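Local coordinates for putative cathepsin d (PDB 5N7Q), which probably cleaves proteins as an aspartic endopeptidase of the pepsin-like A1 family and is held here with the inhibitor pepstatin A, at residues A[24-29]-A[65-70]; A[45-50]-A[59-64]; A[209-214]-A[244-249]. One frame throughout, in Å; residues are numbered along the deposited sequence.

In the fold
Contacts 1 and 2 are neighbours in the N-terminal lobe, their centres about 11 Å apart, and both are partly buried. Contact 1 sets the hairpin loop 24-29 against the segment 65-70, a turn leading into strand 69-79; contact 2 lies between those two segments in sequence and brings 45-50 beside 59-64. Q29 OE1 meets D61 N between them, and Y60 and S62 pack on Y68. Hydroxyls dominate contact 1, whereas a backbone bridge and a lysine carry contact 2. Contact 3 sits in the other lobe, its centre about 55 and 52 Å from those of contacts 1 and 2, on the surface, where one tyrosine supplies about half of the buried area at the end of helix 237-247.

Contact 1. Residues A[24-29]-A[65-70]; sequences IGTPPQ and SSTYEA
S65 OG takes the backbone N-H of T26 at 3.1 Å in a fairly straight bond (159°) and is also held from its own turn by a weak bond from T67 N. With chi1 at 177°, OG stands anti to the backbone N of S65; D91 of strand 82-95 binds the same hydroxyl through one carboxylate oxygen. G25 presents a bare CA 3.3 Å from S65 OG, so the loop backbone comes close in beside the gripped oxygen.

The exchange runs both ways: T26 O accepts from S66 N at 3.0 Å, within the carbonyl plane, and S65 CA adds a C-H···O contact to the same oxygen. A water bound by S66 OG at 2.8 Å reaches T26 O only weakly.

The side chains of T26 and T67 cross at about a right angle. Their hydroxyls approach to 2.7 Å, OG1 to OG1, with the proton not settled, and T67 CG2 lies 3.3 Å from T26 OG1. The other oxygen of D91 holds T67 OG1, and one aspartate thus fixes both S65 and T67.

The first partner is the four-residue loop of a β-hairpin, closed by paired I24 and Q29 and carrying a cis peptide before P27; the second is a type I turn, S65 to Y68. Together they join hairpin 17-36 to the entry of strand 69-79 in the N-terminal lobe of the pepsin fold.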
ATOM      1  N   ILE A  24       1.585   1.309 -20.858  1.00 11.06           N
ATOM      2  CA  ILE A  24       0.244   1.339 -21.411  1.00 11.39           C
ATOM      3  C   ILE A  24       0.374   1.569 -22.911  1.00 11.14           C
ATOM      4  O   ILE A  24       1.149   2.409 -23.344  1.00 11.03           O
ATOM      5  CB  ILE A  24      -0.601   2.480 -20.806  1.00 11.55           C
ATOM      6  CG1 ILE A  24      -0.613   2.448 -19.261  1.00 11.48           C
ATOM      7  CG2 ILE A  24      -2.011   2.489 -21.385  1.00 11.21           C
ATOM      8  CD1 ILE A  24      -1.394   1.334 -18.589  1.00 11.92           C
ATOM      9  N   GLY A  25      -0.424   0.854 -23.697  1.00 10.73           N
ATOM     10  CA  GLY A  25      -0.649   1.235 -25.108  1.00 11.89           C
ATOM     11  C   GLY A  25       0.330   0.587 -26.046  1.00 11.40           C
ATOM     12  O   GLY A  25       1.242  -0.146 -25.646  1.00 12.02           O
ATOM     13  N   THR A  26       0.107   0.864 -27.330  1.00 11.97           N
ATOM     14  CA  THR A  26       0.854   0.241 -28.427  1.00 13.03           C
ATOM     15  C   THR A  26       1.254   1.357 -29.406  1.00 12.50           C
ATOM     16  O   THR A  26       0.387   1.947 -30.015  1.00 12.65           O
ATOM     17  CB  THR A  26      -0.009  -0.802 -29.157  1.00 13.16           C
ATOM     18  OG1 THR A  26      -0.566  -1.713 -28.183  1.00 12.94           O
ATOM     19  CG2 THR A  26       0.804  -1.564 -30.153  1.00 14.06           C
ATOM     20  N   PRO A  27       2.536   1.686 -29.533  1.00 13.27           N
ATOM     21  CA  PRO A  27       3.635   1.092 -28.774  1.00 13.47           C
ATOM     22  C   PRO A  27       3.599   1.499 -27.294  1.00 12.86           C
ATOM     23  O   PRO A  27       2.842   2.394 -26.930  1.00 12.10           O
ATOM     24  CB  PRO A  27       4.881   1.681 -29.455  1.00 14.91           C
ATOM     25  CG  PRO A  27       4.417   2.951 -30.056  1.00 14.51           C
ATOM     26  CD  PRO A  27       3.001   2.726 -30.472  1.00 14.45           C
ATOM     27  N   PRO A  28       4.425   0.851 -26.461  1.00 12.25           N
ATOM     28  CA  PRO A  28       4.361   1.112 -25.014  1.00 12.12           C
ATOM     29  C   PRO A  28       4.687   2.541 -24.610  1.00 11.97           C
ATOM     30  O   PRO A  28       5.659   3.139 -25.103  1.00 12.98           O
ATOM     31  CB  PRO A  28       5.399   0.137 -24.440  1.00 12.00           C
ATOM     32  CG  PRO A  28       5.466  -0.964 -25.451  1.00 12.38           C
ATOM     33  CD  PRO A  28       5.331  -0.265 -26.766  1.00 12.23           C
ATOM     34  N   GLN A  29       3.853   3.098 -23.741  1.00 10.73           N
ATOM     35  CA  GLN A  29       4.124   4.344 -23.038  1.00 10.24           C
ATOM     36  C   GLN A  29       4.422   3.994 -21.589  1.00 10.38           C
ATOM     37  O   GLN A  29       3.632   3.315 -20.940  1.00 10.69           O
ATOM     38  CB  GLN A  29       2.935   5.273 -23.109  1.00 10.10           C
ATOM     39  CG  GLN A  29       2.577   5.659 -24.544  1.00 10.47           C
ATOM     40  CD  GLN A  29       1.321   6.507 -24.620  1.00 10.67           C
ATOM     41  OE1 GLN A  29       1.106   7.410 -23.796  1.00 11.08           O
ATOM     42  NE2 GLN A  29       0.498   6.249 -25.635  1.00 11.84           N
ATOM     43  N   SER A  65      -1.648   5.568 -29.374  1.00 11.95           N
ATOM     44  CA  SER A  65      -1.823   4.144 -29.134  1.00 12.47           C
ATOM     45  C   SER A  65      -2.852   3.510 -30.073  1.00 12.68           C
ATOM     46  O   SER A  65      -4.022   3.867 -30.047  1.00 12.93           O
ATOM     47  CB  SER A  65      -2.254   3.888 -27.678  1.00 11.80           C
ATOM     48  OG  SER A  65      -2.481   2.504 -27.510  1.00 11.63           O
ATOM     49  N   SER A  66      -2.428   2.513 -30.836  1.00 13.16           N
ATOM     50  CA  SER A  66      -3.315   1.814 -31.760  1.00 13.65           C
ATOM     51  C   SER A  66      -4.262   0.829 -31.086  1.00 13.64           C
ATOM     52  O   SER A  66      -5.159   0.309 -31.737  1.00 14.66           O
ATOM     53  CB  SER A  66      -2.488   1.098 -32.820  1.00 14.24           C
ATOM     54  OG  SER A  66      -1.643   0.125 -32.263  1.00 14.57           O
ATOM     55  N   THR A  67      -4.049   0.540 -29.801  1.00 12.82           N
ATOM     56  CA  THR A  67      -4.914  -0.333 -29.029  1.00 12.48           C
ATOM     57  C   THR A  67      -5.855   0.406 -28.062  1.00 11.82           C
ATOM     58  O   THR A  67      -6.683  -0.224 -27.388  1.00 12.04           O
ATOM     59  CB  THR A  67      -4.081  -1.398 -28.284  1.00 12.65           C
ATOM     60  OG1 THR A  67      -2.982  -0.767 -27.643  1.00 13.14           O
ATOM     61  CG2 THR A  67      -3.580  -2.467 -29.286  1.00 13.34           C
ATOM     62  N   TYR A  68      -5.748   1.744 -28.016  1.00 10.72           N
ATOM     63  CA  TYR A  68      -6.662   2.565 -27.238  1.00 11.22           C
ATOM     64  C   TYR A  68      -8.112   2.411 -27.659  1.00 11.06           C
ATOM     65  O   TYR A  68      -8.410   2.379 -28.871  1.00 11.83           O
ATOM     66  CB  TYR A  68      -6.255   4.025 -27.353  1.00 11.27           C
ATOM     67  CG  TYR A  68      -7.358   5.044 -27.162  1.00 10.84           C
ATOM     68  CD1 TYR A  68      -7.887   5.327 -25.898  1.00 10.78           C
ATOM     69  CD2 TYR A  68      -7.870   5.737 -28.271  1.00 10.81           C
ATOM     70  CE1 TYR A  68      -8.897   6.263 -25.735  1.00 10.93           C
ATOM     71  CE2 TYR A  68      -8.864   6.670 -28.116  1.00 11.40           C
ATOM     72  CZ  TYR A  68      -9.369   6.940 -26.856  1.00 11.51           C
ATOM     73  OH  TYR A  68     -10.379   7.867 -26.712  1.00 11.63           O
ATOM     74  N   GLU A  69      -8.994   2.312 -26.668  1.00 11.22           N
ATOM     75  CA  GLU A  69     -10.421   2.375 -26.885  1.00 12.18           C
ATOM     76  C   GLU A  69     -11.010   3.391 -25.949  1.00 11.96           C
ATOM     77  O   GLU A  69     -10.729   3.393 -24.740  1.00 11.11           O
ATOM     78  CB  GLU A  69     -11.078   1.009 -26.638  1.00 13.28           C
ATOM     79  CG  GLU A  69     -10.599  -0.096 -27.559  1.00 14.43           C
ATOM     80  CD  GLU A  69     -11.154  -1.427 -27.110  1.00 16.59           C
ATOM     81  OE1 GLU A  69     -12.282  -1.750 -27.521  1.00 18.24           O
ATOM     82  OE2 GLU A  69     -10.483  -2.128 -26.324  1.00 17.28           O
ATOM     83  N   ALA A  70     -11.839   4.278 -26.488  1.00 11.85           N
ATOM     84  CA  ALA A  70     -12.508   5.295 -25.703  1.00 12.25           C
ATOM     85  C   ALA A  70     -13.535   4.709 -24.748  1.00 12.64           C
ATOM     86  O   ALA A  70     -14.111   3.640 -25.000  1.00 13.95           O
ATOM     87  CB  ALA A  70     -13.189   6.284 -26.647  1.00 12.58           C
TER
HETATM   88  O   HOH W   1       0.762   1.046 -33.237  1.00 20.65           O

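Contact 2. Residues A[45-50]-A[59-64]; sequences PSSKCT and RYDSSK
R59 turns an edge of its guanidinium, near the group's plane, toward S47 CA, while its aliphatic CD passes 3.7 Å from S46 O. NH1 is bonded to C54 O beyond the segments. The Y60 ring leads away from 45-50; S62 N lies over one of its faces, toward the rim, and Y60 OH is bonded to D91.

Backbone bonds carry the centre: Y60 N donates to P45 O at 2.9 Å and S47 N to Y60 O at 2.8 Å, making a single parallel bridge with S46 opposite Y60. Y60 O also accepts from a water, which in turn accepts from K48 NZ and S62 N and links the three.

K48 reaches across from the turn 46-49 with its chain bent at chi2 (56°), which turns CD back, and K48 NZ donates to S62 OG at 3.2 Å. The K48 side chain crosses that of D61 at about a right angle, with a long salt bridge, 4.0 Å from K48 NZ to D61 OD1. That oxygen is already gripped by S63 OG and S63 N, both arriving from one face of the carboxylate, the S63 N bond making an Asx turn.

Near the other end S46 OG accepts from K48 N at 3.0 Å, an ST turn, and is bonded to E107. The bridge closes the loop that carries helix 52-55 and the C49-C54 disulfide, whose short ring is a familiar feature of the N-terminal lobe in pepsin-like enzymes.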
ATOM      1  N   PRO A  45      -1.670  10.311 -15.324  1.00  9.65           N
ATOM      2  CA  PRO A  45      -1.954  11.664 -15.838  1.00  9.33           C
ATOM      3  C   PRO A  45      -2.260  11.644 -17.335  1.00  9.86           C
ATOM      4  O   PRO A  45      -1.617  10.930 -18.074  1.00 10.12           O
ATOM      5  CB  PRO A  45      -0.629  12.414 -15.583  1.00  9.55           C
ATOM      6  CG  PRO A  45       0.122  11.557 -14.578  1.00  9.82           C
ATOM      7  CD  PRO A  45      -0.256  10.165 -14.960  1.00  9.69           C
ATOM      8  N   SER A  46      -3.241  12.431 -17.766  1.00  9.54           N
ATOM      9  CA  SER A  46      -3.635  12.483 -19.189  1.00  9.95           C
ATOM     10  C   SER A  46      -2.781  13.467 -19.998  1.00  9.92           C
ATOM     11  O   SER A  46      -2.469  14.538 -19.506  1.00 10.10           O
ATOM     12  CB  SER A  46      -5.067  12.972 -19.271  1.00 10.31           C
ATOM     13  OG  SER A  46      -5.555  12.887 -20.580  1.00 10.72           O
ATOM     14  N   SER A  47      -2.510  13.164 -21.261  1.00 10.05           N
ATOM     15  CA  SER A  47      -1.952  14.162 -22.184  1.00 10.78           C
ATOM     16  C   SER A  47      -2.920  15.328 -22.431  1.00 11.50           C
ATOM     17  O   SER A  47      -2.491  16.368 -22.908  1.00 12.62           O
ATOM     18  CB  SER A  47      -1.607  13.547 -23.519  1.00 10.96           C
ATOM     19  OG  SER A  47      -2.724  12.965 -24.146  1.00 11.85           O
ATOM     20  N   LYS A  48      -4.201  15.147 -22.115  1.00 11.45           N
ATOM     21  CA  LYS A  48      -5.193  16.241 -22.211  1.00 12.74           C
ATOM     22  C   LYS A  48      -5.055  17.249 -21.052  1.00 14.49           C
ATOM     23  O   LYS A  48      -5.761  18.253 -21.020  1.00 16.75           O
ATOM     24  CB  LYS A  48      -6.609  15.674 -22.196  1.00 12.75           C
ATOM     25  CG  LYS A  48      -7.112  15.050 -23.488  1.00 12.91           C
ATOM     26  CD  LYS A  48      -6.246  13.957 -24.039  1.00 13.04           C
ATOM     27  CE  LYS A  48      -6.813  13.371 -25.330  1.00 12.96           C
ATOM     28  NZ  LYS A  48      -5.779  12.473 -25.898  1.00 13.03           N
ATOM     29  N   CYS A  49      -4.160  16.969 -20.105  1.00 13.95           N
ATOM     30  CA  CYS A  49      -3.942  17.792 -18.905  1.00 14.71           C
ATOM     31  C   CYS A  49      -2.633  18.548 -19.081  1.00 14.93           C
ATOM     32  O   CYS A  49      -1.624  17.945 -19.416  1.00 13.84           O
ATOM     33  CB  CYS A  49      -3.885  16.853 -17.688  1.00 14.45           C
ATOM     34  SG  CYS A  49      -3.426  17.635 -16.140  1.00 15.31           S
ATOM     35  N   THR A  50      -2.652  19.860 -18.853  1.00 15.93           N
ATOM     36  CA  THR A  50      -1.455  20.713 -19.005  1.00 16.62           C
ATOM     37  C   THR A  50      -1.147  21.504 -17.727  1.00 16.24           C
ATOM     38  O   THR A  50      -0.484  22.539 -17.785  1.00 18.00           O
ATOM     39  CB  THR A  50      -1.637  21.691 -20.185  1.00 17.88           C
ATOM     40  OG1 THR A  50      -2.797  22.509 -19.935  1.00 19.15           O
ATOM     41  CG2 THR A  50      -1.795  20.912 -21.495  1.00 18.36           C
ATOM     42  N   ARG A  59       2.747  11.320 -19.030  1.00 11.16           N
ATOM     43  CA  ARG A  59       1.341  11.412 -19.445  1.00 11.50           C
ATOM     44  C   ARG A  59       0.986  10.346 -20.466  1.00 11.42           C
ATOM     45  O   ARG A  59       1.829   9.931 -21.283  1.00 13.22           O
ATOM     46  CB  ARG A  59       1.030  12.824 -19.965  1.00 11.69           C
ATOM     47  CG  ARG A  59       1.222  13.928 -18.937  1.00 12.74           C
ATOM     48  CD  ARG A  59       1.105  15.342 -19.504  1.00 14.25           C
ATOM     49  NE  ARG A  59       2.025  15.547 -20.611  1.00 16.05           N
ATOM     50  CZ  ARG A  59       3.350  15.714 -20.527  1.00 19.28           C
ATOM     51  NH1 ARG A  59       3.997  15.721 -19.361  1.00 19.77           N
ATOM     52  NH2 ARG A  59       4.059  15.860 -21.657  1.00 20.67           N
ATOM     53  N   TYR A  60      -0.251   9.888 -20.384  1.00  9.46           N
ATOM     54  CA  TYR A  60      -0.794   8.913 -21.340  1.00  9.25           C
ATOM     55  C   TYR A  60      -1.429   9.674 -22.495  1.00  9.23           C
ATOM     56  O   TYR A  60      -2.304  10.521 -22.252  1.00  9.75           O
ATOM     57  CB  TYR A  60      -1.834   8.066 -20.652  1.00  9.16           C
ATOM     58  CG  TYR A  60      -2.605   7.183 -21.624  1.00  9.27           C
ATOM     59  CD1 TYR A  60      -1.985   6.171 -22.311  1.00  9.50           C
ATOM     60  CD2 TYR A  60      -3.953   7.389 -21.863  1.00  9.07           C
ATOM     61  CE1 TYR A  60      -2.678   5.372 -23.215  1.00  9.57           C
ATOM     62  CE2 TYR A  60      -4.667   6.578 -22.717  1.00  9.16           C
ATOM     63  CZ  TYR A  60      -4.037   5.574 -23.407  1.00  9.01           C
ATOM     64  OH  TYR A  60      -4.761   4.788 -24.285  1.00 10.44           O
ATOM     65  N   ASP A  61      -0.986   9.360 -23.729  1.00  9.71           N
ATOM     66  CA  ASP A  61      -1.554   9.974 -24.936  1.00  9.96           C
ATOM     67  C   ASP A  61      -2.271   8.889 -25.754  1.00  9.72           C
ATOM     68  O   ASP A  61      -1.665   8.152 -26.488  1.00 10.76           O
ATOM     69  CB  ASP A  61      -0.476  10.649 -25.768  1.00 11.15           C
ATOM     70  CG  ASP A  61      -1.057  11.445 -26.921  1.00 12.55           C
ATOM     71  OD1 ASP A  61      -2.246  11.263 -27.251  1.00 13.10           O
ATOM     72  OD2 ASP A  61      -0.312  12.256 -27.517  1.00 14.39           O
ATOM     73  N   SER A  62      -3.582   8.823 -25.604  1.00  9.23           N
ATOM     74  CA  SER A  62      -4.393   7.856 -26.338  1.00  9.66           C
ATOM     75  C   SER A  62      -4.203   7.909 -27.852  1.00 10.40           C
ATOM     76  O   SER A  62      -4.315   6.889 -28.521  1.00 10.87           O
ATOM     77  CB  SER A  62      -5.865   8.082 -25.998  1.00  9.82           C
ATOM     78  OG  SER A  62      -6.272   9.389 -26.347  1.00 10.39           O
ATOM     79  N   SER A  63      -3.921   9.108 -28.363  1.00 11.56           N
ATOM     80  CA  SER A  63      -3.860   9.307 -29.801  1.00 12.81           C
ATOM     81  C   SER A  63      -2.654   8.665 -30.449  1.00 13.71           C
ATOM     82  O   SER A  63      -2.629   8.532 -31.668  1.00 15.25           O
ATOM     83  CB  SER A  63      -3.895  10.812 -30.139  1.00 12.56           C
ATOM     84  OG  SER A  63      -2.640  11.449 -29.929  1.00 13.25           O
ATOM     85  N   LYS A  64      -1.682   8.235 -29.649  1.00 13.33           N
ATOM     86  CA  LYS A  64      -0.471   7.572 -30.130  1.00 14.16           C
ATOM     87  C   LYS A  64      -0.539   6.067 -29.926  1.00 12.56           C
ATOM     88  O   LYS A  64       0.413   5.375 -30.237  1.00 12.27           O
ATOM     89  CB  LYS A  64       0.753   8.130 -29.397  1.00 15.44           C
ATOM     90  CG  LYS A  64       0.905   9.644 -29.452  1.00 17.92           C
ATOM     91  CD  LYS A  64       1.019  10.172 -30.871  1.00 21.20           C
ATOM     92  CE  LYS A  64       1.326  11.673 -30.862  1.00 23.08           C
ATOM     93  NZ  LYS A  64       1.343  12.246 -32.238  1.00 25.82           N
TER
HETATM   94  O   HOH W   2      -4.783  10.732 -23.823  1.00  9.71           O

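Contact 3. Residues A[209-214]-A[244-249]; sequences ASKSAP and NQYLGG
K211 and Y246 lie alongside each other and run in opposite directions, the lysine toward the helix and the tyrosine toward the loop. On one side of the ring, CG and CD of K211 pass beside the CE1 rim, K211 CG 3.8 Å from Y246 CE1, and CE lies over the face near the rim. A chi2 of -99°, well off a staggered value, turns CD off the extended path as the lysine chain passes the ring.

With CG anti to the backbone N (chi1 -170°), the Y246 ring extends out from helix 237-247 across to residues 209-214. Y246 OH donates to A213 O at 2.7 Å, arriving in the carbonyl plane on a lone pair. A213 O lies in the plane of the ring, at its edge, so it also sits 3.3 Å from Y246 CE1. S208 N gives the phenol oxygen a second bond, and P214 CA packs 3.5 Å from Y246 OH.

The partners are the last turn of helix 237-247 and the loop between the antiparallel strands 198-206 and 215-217, on the surface of the C-terminal lobe of the pepsin fold. The helix ends in a Schellman motif: G248 takes positive phi, and G249 N bonds back to N244 O at 2.8 Å.

The ammonium of K211 arrives at this terminus, where the lysine charge probably interacts favourably with the carbonyl end of the helix dipole. K211 NZ donates weakly to Y246 O at 3.2 Å, and through a water, 2.7 Å from K211 NZ, it reaches Q245 O.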
ATOM      1  N   ALA A 209      10.062  -3.211  29.327  1.00 22.36           N
ATOM      2  CA  ALA A 209      10.889  -3.551  30.482  1.00 25.17           C
ATOM      3  C   ALA A 209      11.011  -2.409  31.503  1.00 25.87           C
ATOM      4  O   ALA A 209      11.332  -2.660  32.665  1.00 32.26           O
ATOM      5  CB  ALA A 209      12.277  -3.996  30.016  1.00 26.17           C
ATOM      6  N   SER A 210      10.762  -1.169  31.100  1.00 27.54           N
ATOM      7  CA  SER A 210      10.891  -0.019  32.010  1.00 28.32           C
ATOM      8  C   SER A 210       9.561   0.445  32.652  1.00 26.78           C
ATOM      9  O   SER A 210       9.572   1.333  33.507  1.00 28.70           O
ATOM     10  CB  SER A 210      11.557   1.143  31.282  1.00 29.41           C
ATOM     11  OG  SER A 210      10.716   1.701  30.296  1.00 31.43           O
ATOM     12  N   LYS A 211       8.441  -0.143  32.234  1.00 21.36           N
ATOM     13  CA  LYS A 211       7.093   0.235  32.712  1.00 18.86           C
ATOM     14  C   LYS A 211       6.524  -0.901  33.592  1.00 16.85           C
ATOM     15  O   LYS A 211       6.639  -2.092  33.256  1.00 16.65           O
ATOM     16  CB  LYS A 211       6.135   0.475  31.532  1.00 19.13           C
ATOM     17  CG  LYS A 211       6.512   1.561  30.506  1.00 20.06           C
ATOM     18  CD  LYS A 211       5.789   2.870  30.738  1.00 20.33           C
ATOM     19  CE  LYS A 211       6.139   3.893  29.666  1.00 20.36           C
ATOM     20  NZ  LYS A 211       5.254   5.080  29.717  1.00 21.27           N
ATOM     21  N   SER A 212       5.866  -0.540  34.701  1.00 14.25           N
ATOM     22  CA  SER A 212       5.207  -1.561  35.534  1.00 13.50           C
ATOM     23  C   SER A 212       4.087  -2.325  34.790  1.00 12.72           C
ATOM     24  O   SER A 212       3.901  -3.519  35.002  1.00 13.96           O
ATOM     25  CB  SER A 212       4.670  -0.969  36.856  1.00 13.44           C
ATOM     26  OG  SER A 212       3.665   0.000  36.659  1.00 13.17           O
ATOM     27  N   ALA A 213       3.335  -1.604  33.945  1.00 11.95           N
ATOM     28  CA  ALA A 213       2.185  -2.171  33.218  1.00 11.27           C
ATOM     29  C   ALA A 213       2.491  -2.359  31.736  1.00 11.32           C
ATOM     30  O   ALA A 213       3.223  -1.552  31.174  1.00 11.32           O
ATOM     31  CB  ALA A 213       0.989  -1.266  33.341  1.00 10.89           C
ATOM     32  N   PRO A 214       1.910  -3.393  31.112  1.00 11.08           N
ATOM     33  CA  PRO A 214       1.881  -3.420  29.672  1.00 10.88           C
ATOM     34  C   PRO A 214       0.845  -2.434  29.137  1.00 11.47           C
ATOM     35  O   PRO A 214       0.129  -1.814  29.895  1.00 11.62           O
ATOM     36  CB  PRO A 214       1.426  -4.844  29.365  1.00 10.82           C
ATOM     37  CG  PRO A 214       0.476  -5.139  30.487  1.00 11.05           C
ATOM     38  CD  PRO A 214       1.055  -4.450  31.695  1.00 10.84           C
ATOM     39  N   ASN A 244       0.708   5.729  21.677  1.00  9.73           N
ATOM     40  CA  ASN A 244       1.732   6.770  21.660  1.00 10.07           C
ATOM     41  C   ASN A 244       2.069   7.341  23.032  1.00 10.42           C
ATOM     42  O   ASN A 244       3.238   7.571  23.297  1.00 10.69           O
ATOM     43  CB  ASN A 244       1.393   7.860  20.642  1.00 10.07           C
ATOM     44  CG  ASN A 244       1.773   7.444  19.242  1.00 10.08           C
ATOM     45  OD1 ASN A 244       2.972   7.413  18.922  1.00 10.72           O
ATOM     46  ND2 ASN A 244       0.801   7.048  18.438  1.00 10.46           N
ATOM     47  N   GLN A 245       1.079   7.486  23.904  1.00 10.09           N
ATOM     48  CA  GLN A 245       1.358   7.887  25.292  1.00 10.25           C
ATOM     49  C   GLN A 245       2.300   6.906  25.986  1.00 10.55           C
ATOM     50  O   GLN A 245       3.268   7.334  26.645  1.00 11.36           O
ATOM     51  CB  GLN A 245       0.057   7.994  26.076  1.00 10.31           C
ATOM     52  CG  GLN A 245       0.288   8.714  27.405  1.00 10.38           C
ATOM     53  CD  GLN A 245      -1.003   8.948  28.132  1.00 10.87           C
ATOM     54  OE1 GLN A 245      -2.022   9.288  27.512  1.00 11.69           O
ATOM     55  NE2 GLN A 245      -0.985   8.770  29.446  1.00 11.69           N
ATOM     56  N   TYR A 246       2.052   5.605  25.815  1.00  9.88           N
ATOM     57  CA  TYR A 246       2.922   4.578  26.398  1.00  9.97           C
ATOM     58  C   TYR A 246       4.340   4.672  25.839  1.00 10.36           C
ATOM     59  O   TYR A 246       5.312   4.428  26.551  1.00 10.95           O
ATOM     60  CB  TYR A 246       2.331   3.200  26.091  1.00 10.08           C
ATOM     61  CG  TYR A 246       2.963   2.035  26.812  1.00 10.15           C
ATOM     62  CD1 TYR A 246       2.680   1.798  28.157  1.00 10.06           C
ATOM     63  CD2 TYR A 246       3.772   1.114  26.152  1.00  9.84           C
ATOM     64  CE1 TYR A 246       3.215   0.714  28.820  1.00 10.28           C
ATOM     65  CE2 TYR A 246       4.327   0.031  26.814  1.00 10.00           C
ATOM     66  CZ  TYR A 246       4.015  -0.200  28.162  1.00 10.09           C
ATOM     67  OH  TYR A 246       4.550  -1.290  28.834  1.00 11.31           O
ATOM     68  N   LEU A 247       4.456   4.989  24.541  1.00 10.62           N
ATOM     69  CA  LEU A 247       5.772   5.071  23.879  1.00 11.38           C
ATOM     70  C   LEU A 247       6.511   6.380  24.087  1.00 11.98           C
ATOM     71  O   LEU A 247       7.699   6.488  23.728  1.00 12.24           O
ATOM     72  CB  LEU A 247       5.619   4.807  22.386  1.00 11.38           C
ATOM     73  CG  LEU A 247       5.034   3.452  21.972  1.00 11.68           C
ATOM     74  CD1 LEU A 247       4.875   3.415  20.463  1.00 12.43           C
ATOM     75  CD2 LEU A 247       5.869   2.271  22.431  1.00 11.93           C
ATOM     76  N   GLY A 248       5.828   7.386  24.618  1.00 11.50           N
ATOM     77  CA  GLY A 248       6.421   8.729  24.765  1.00 11.90           C
ATOM     78  C   GLY A 248       6.303   9.586  23.509  1.00 12.25           C
ATOM     79  O   GLY A 248       7.056  10.543  23.322  1.00 13.55           O
ATOM     80  N   GLY A 249       5.370   9.236  22.621  1.00 12.32           N
ATOM     81  CA  GLY A 249       5.056  10.054  21.458  1.00 13.07           C
ATOM     82  C   GLY A 249       4.192  11.246  21.794  1.00 13.09           C
ATOM     83  O   GLY A 249       3.231  11.119  22.567  1.00 13.42           O
TER
HETATM   84  O   HOH W   3       5.946   7.031  28.031  1.00 24.16           O